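Capsid protein (Bocavirus gorilla/GBoV1/2009, PDB 7LNK) forms, as sixty copies, the T=1 icosahedral shell of a parvovirus, which presumably encloses its single-stranded DNA genome. Local coordinates at residues Asn339-Ser347 with Pro493-Thr504. Residues are numbered along the deposited sequence; the frame is centred on the assembly and turned at random.
Sequences NIIANPSLS and PTTFDQCMPVKT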
loop_
_atom_site.group_PDB
_atom_site.type_symbol
_atom_site.label_atom_id
_atom_site.label_comp_id
_atom_site.label_asym_id
_atom_site.label_seq_id
_atom_site.Cartn_x
_atom_site.Cartn_y
_atom_site.Cartn_z
ATOM N N ASN A 339 9.244 50.710 107.684
ATOM C CA ASN A 339 10.453 50.017 107.275
ATOM C C ASN A 339 10.272 48.512 107.379
ATOM O O ASN A 339 9.602 48.013 108.284
ATOM C CB ASN A 339 11.638 50.460 108.128
ATOM C CG ASN A 339 11.428 50.182 109.591
ATOM O OD1 ASN A 339 10.311 49.939 110.030
ATOM N ND2 ASN A 339 12.502 50.206 110.356
ATOM N N ILE A 340 10.860 47.791 106.436
ATOM C CA ILE A 340 10.848 46.338 106.442
ATOM C C ILE A 340 12.277 45.851 106.562
ATOM O O ILE A 340 13.108 46.125 105.693
ATOM C CB ILE A 340 10.168 45.761 105.195
ATOM C CG1 ILE A 340 8.678 46.047 105.265
ATOM C CG2 ILE A 340 10.437 44.284 105.072
ATOM C CD1 ILE A 340 7.962 45.710 104.042
ATOM N N ILE A 341 12.555 45.135 107.642
ATOM C CA ILE A 341 13.863 44.566 107.907
ATOM C C ILE A 341 13.852 43.135 107.405
ATOM O O ILE A 341 12.957 42.357 107.752
ATOM C CB ILE A 341 14.187 44.609 109.405
ATOM C CG1 ILE A 341 14.192 46.047 109.899
ATOM C CG2 ILE A 341 15.534 43.987 109.656
ATOM C CD1 ILE A 341 14.233 46.162 111.384
ATOM N N ALA A 342 14.834 42.787 106.585
ATOM C CA ALA A 342 14.938 41.422 106.099
ATOM C C ALA A 342 15.186 40.465 107.252
ATOM O O ALA A 342 15.933 40.769 108.184
ATOM C CB ALA A 342 16.064 41.311 105.083
ATOM N N ASN A 343 14.555 39.307 107.191
ATOM C CA ASN A 343 14.721 38.254 108.180
ATOM C C ASN A 343 15.107 36.982 107.452
ATOM O O ASN A 343 14.970 36.890 106.228
ATOM C CB ASN A 343 13.441 38.081 109.023
ATOM C CG ASN A 343 12.237 37.648 108.214
ATOM O OD1 ASN A 343 12.341 36.891 107.259
ATOM N ND2 ASN A 343 11.071 38.138 108.609
ATOM N N PRO A 344 15.645 35.993 108.163
ATOM C CA PRO A 344 16.138 34.791 107.484
ATOM C C PRO A 344 15.046 34.067 106.715
ATOM O O PRO A 344 13.896 33.990 107.147
ATOM C CB PRO A 344 16.670 33.938 108.637
ATOM C CG PRO A 344 15.917 34.404 109.811
ATOM C CD PRO A 344 15.841 35.880 109.615
ATOM N N SER A 345 15.423 33.535 105.560
ATOM C CA SER A 345 14.538 32.692 104.775
ATOM C C SER A 345 14.522 31.256 105.266
ATOM O O SER A 345 13.743 30.451 104.751
ATOM C CB SER A 345 14.947 32.722 103.302
ATOM O OG SER A 345 16.237 32.175 103.120
ATOM N N LEU A 346 15.369 30.921 106.238
ATOM C CA LEU A 346 15.458 29.569 106.784
ATOM C C LEU A 346 15.854 28.567 105.708
ATOM O O LEU A 346 15.555 27.378 105.795
ATOM C CB LEU A 346 14.163 29.154 107.483
ATOM C CG LEU A 346 13.771 29.776 108.830
ATOM C CD1 LEU A 346 13.891 31.273 108.893
ATOM C CD2 LEU A 346 12.372 29.349 109.194
ATOM N N SER A 347 16.537 29.059 104.683
ATOM C CA SER A 347 17.246 28.234 103.720
ATOM C C SER A 347 18.641 27.987 104.265
ATOM O O SER A 347 19.237 28.879 104.873
ATOM C CB SER A 347 17.316 28.919 102.356
ATOM O OG SER A 347 18.052 28.153 101.424
ATOM N N PRO A 493 2.703 45.922 103.367
ATOM C CA PRO A 493 3.219 44.808 104.170
ATOM C C PRO A 493 4.099 45.325 105.296
ATOM O O PRO A 493 4.975 46.160 105.083
ATOM C CB PRO A 493 4.009 43.979 103.154
ATOM C CG PRO A 493 4.365 44.939 102.097
ATOM C CD PRO A 493 3.198 45.860 101.985
ATOM N N THR A 494 3.826 44.853 106.511
ATOM C CA THR A 494 4.577 45.308 107.673
ATOM C C THR A 494 5.903 44.572 107.816
ATOM O O THR A 494 6.902 45.161 108.239
ATOM C CB THR A 494 3.731 45.150 108.931
ATOM O OG1 THR A 494 2.570 45.974 108.817
ATOM C CG2 THR A 494 4.502 45.572 110.153
ATOM N N THR A 495 5.943 43.296 107.462
ATOM C CA THR A 495 7.097 42.468 107.753
ATOM C C THR A 495 7.601 41.781 106.491
ATOM O O THR A 495 6.930 41.750 105.458
ATOM C CB THR A 495 6.782 41.427 108.831
ATOM O OG1 THR A 495 7.998 40.811 109.261
ATOM C CG2 THR A 495 5.886 40.363 108.286
ATOM N N PHE A 496 8.813 41.239 106.597
ATOM C CA PHE A 496 9.524 40.722 105.435
ATOM C C PHE A 496 8.829 39.502 104.847
ATOM O O PHE A 496 8.890 39.267 103.636
ATOM C CB PHE A 496 10.959 40.391 105.835
ATOM C CG PHE A 496 11.792 39.822 104.731
ATOM C CD1 PHE A 496 12.369 40.647 103.794
ATOM C CD2 PHE A 496 12.020 38.468 104.648
ATOM C CE1 PHE A 496 13.146 40.130 102.793
ATOM C CE2 PHE A 496 12.792 37.952 103.647
ATOM C CZ PHE A 496 13.354 38.784 102.717
ATOM N N ASP A 497 8.167 38.707 105.686
ATOM C CA ASP A 497 7.488 37.521 105.180
ATOM C C ASP A 497 6.204 37.885 104.451
ATOM O O ASP A 497 5.741 37.134 103.587
ATOM C CB ASP A 497 7.200 36.550 106.320
ATOM C CG ASP A 497 8.444 35.853 106.819
ATOM O OD1 ASP A 497 9.464 35.869 106.104
ATOM O OD2 ASP A 497 8.402 35.283 107.928
ATOM N N GLN A 498 5.608 39.028 104.788
ATOM C CA GLN A 498 4.422 39.472 104.067
ATOM C C GLN A 498 4.770 39.925 102.663
ATOM O O GLN A 498 3.900 39.969 101.790
ATOM C CB GLN A 498 3.738 40.594 104.833
ATOM C CG GLN A 498 3.186 40.146 106.150
ATOM C CD GLN A 498 2.616 41.276 106.945
ATOM O OE1 GLN A 498 2.951 42.432 106.728
ATOM N NE2 GLN A 498 1.786 40.948 107.912
ATOM N N CYS A 499 6.025 40.275 102.433
ATOM C CA CYS A 499 6.519 40.555 101.097
ATOM C C CYS A 499 6.729 39.291 100.285
ATOM O O CYS A 499 7.056 39.385 99.100
ATOM C CB CYS A 499 7.814 41.354 101.183
ATOM S SG CYS A 499 7.607 42.977 101.910
ATOM N N MET A 500 6.553 38.123 100.900
ATOM C CA MET A 500 6.587 36.823 100.250
ATOM C C MET A 500 7.915 36.575 99.550
ATOM O O MET A 500 7.976 36.568 98.318
ATOM C CB MET A 500 5.427 36.717 99.267
ATOM C CG MET A 500 4.081 36.706 99.942
ATOM S SD MET A 500 2.736 36.599 98.770
ATOM C CE MET A 500 2.724 38.278 98.165
ATOM N N PRO A 501 8.993 36.375 100.299
ATOM C CA PRO A 501 10.289 36.109 99.676
ATOM C C PRO A 501 10.334 34.748 99.005
ATOM O O PRO A 501 9.498 33.875 99.235
ATOM C CB PRO A 501 11.256 36.171 100.854
ATOM C CG PRO A 501 10.433 35.790 102.007
ATOM C CD PRO A 501 9.082 36.353 101.765
ATOM N N VAL A 502 11.333 34.580 98.146
ATOM C CA VAL A 502 11.588 33.288 97.528
ATOM C C VAL A 502 12.530 32.504 98.428
ATOM O O VAL A 502 12.957 33.004 99.472
ATOM C CB VAL A 502 12.169 33.442 96.113
ATOM C CG1 VAL A 502 11.175 34.120 95.210
ATOM C CG2 VAL A 502 13.458 34.217 96.157
ATOM N N LYS A 503 12.851 31.273 98.031
ATOM C CA LYS A 503 13.785 30.413 98.757
ATOM C C LYS A 503 13.279 30.072 100.152
ATOM O O LYS A 503 14.058 29.835 101.074
ATOM C CB LYS A 503 15.171 31.046 98.813
ATOM C CG LYS A 503 15.732 31.165 97.441
ATOM C CD LYS A 503 17.035 31.872 97.384
ATOM C CE LYS A 503 17.439 31.906 95.948
ATOM N NZ LYS A 503 18.693 32.615 95.708
ATOM N N THR A 504 11.965 30.033 100.288
ATOM C CA THR A 504 11.251 29.732 101.519
ATOM C C THR A 504 10.387 28.493 101.372
ATOM O O THR A 504 10.491 27.567 102.174
ATOM C CB THR A 504 10.398 30.933 101.961
ATOM O OG1 THR A 504 9.476 31.280 100.926
ATOM C CG2 THR A 504 11.270 32.128 102.263
#
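I340 and F496 carry the tight, buried half of this contact, their side chains lying against each other where the end of strand 339-341 runs alongside T495 and F496, just ahead of the type I turn D497-M500. With CG1 anti to the carbonyl carbon (chi1 -70°), which leaves CG2 anti to the backbone N, the I340 side chain splits its two branches: CG2 rests 4.0 Å from F496 CB, near the plane of the ring at its edge, while CD1 extends to C499 SG and the P493 ring. F496 in turn offers one ring face to the backbone that follows the strand. A342 CA sits over that face, 4.0 Å from the ring centroid, in a CH-pi contact; N343 N lies above the same face, toward its rim, and A342 CB packs 3.9 Å from F496 CE1. Within 493-504, Q498 OE1 fixes the bend before the turn by accepting from T494 N (2.6 Å) and from T495 N.

N343 and D497 are partly exposed: the N343 side chain crosses the F496 ring obliquely, planes 80° apart, its end near the D497 carboxylate. Contacts are sparser farther along, where S345 CB meets T504 CG2 at 3.9 Å, and K503 leads away to a salt bridge with D395 of a neighbouring subunit. The arrangement is consistent with the parvovirus capsid fold, in which long loops between the strands of a jelly-roll barrel pack against one another.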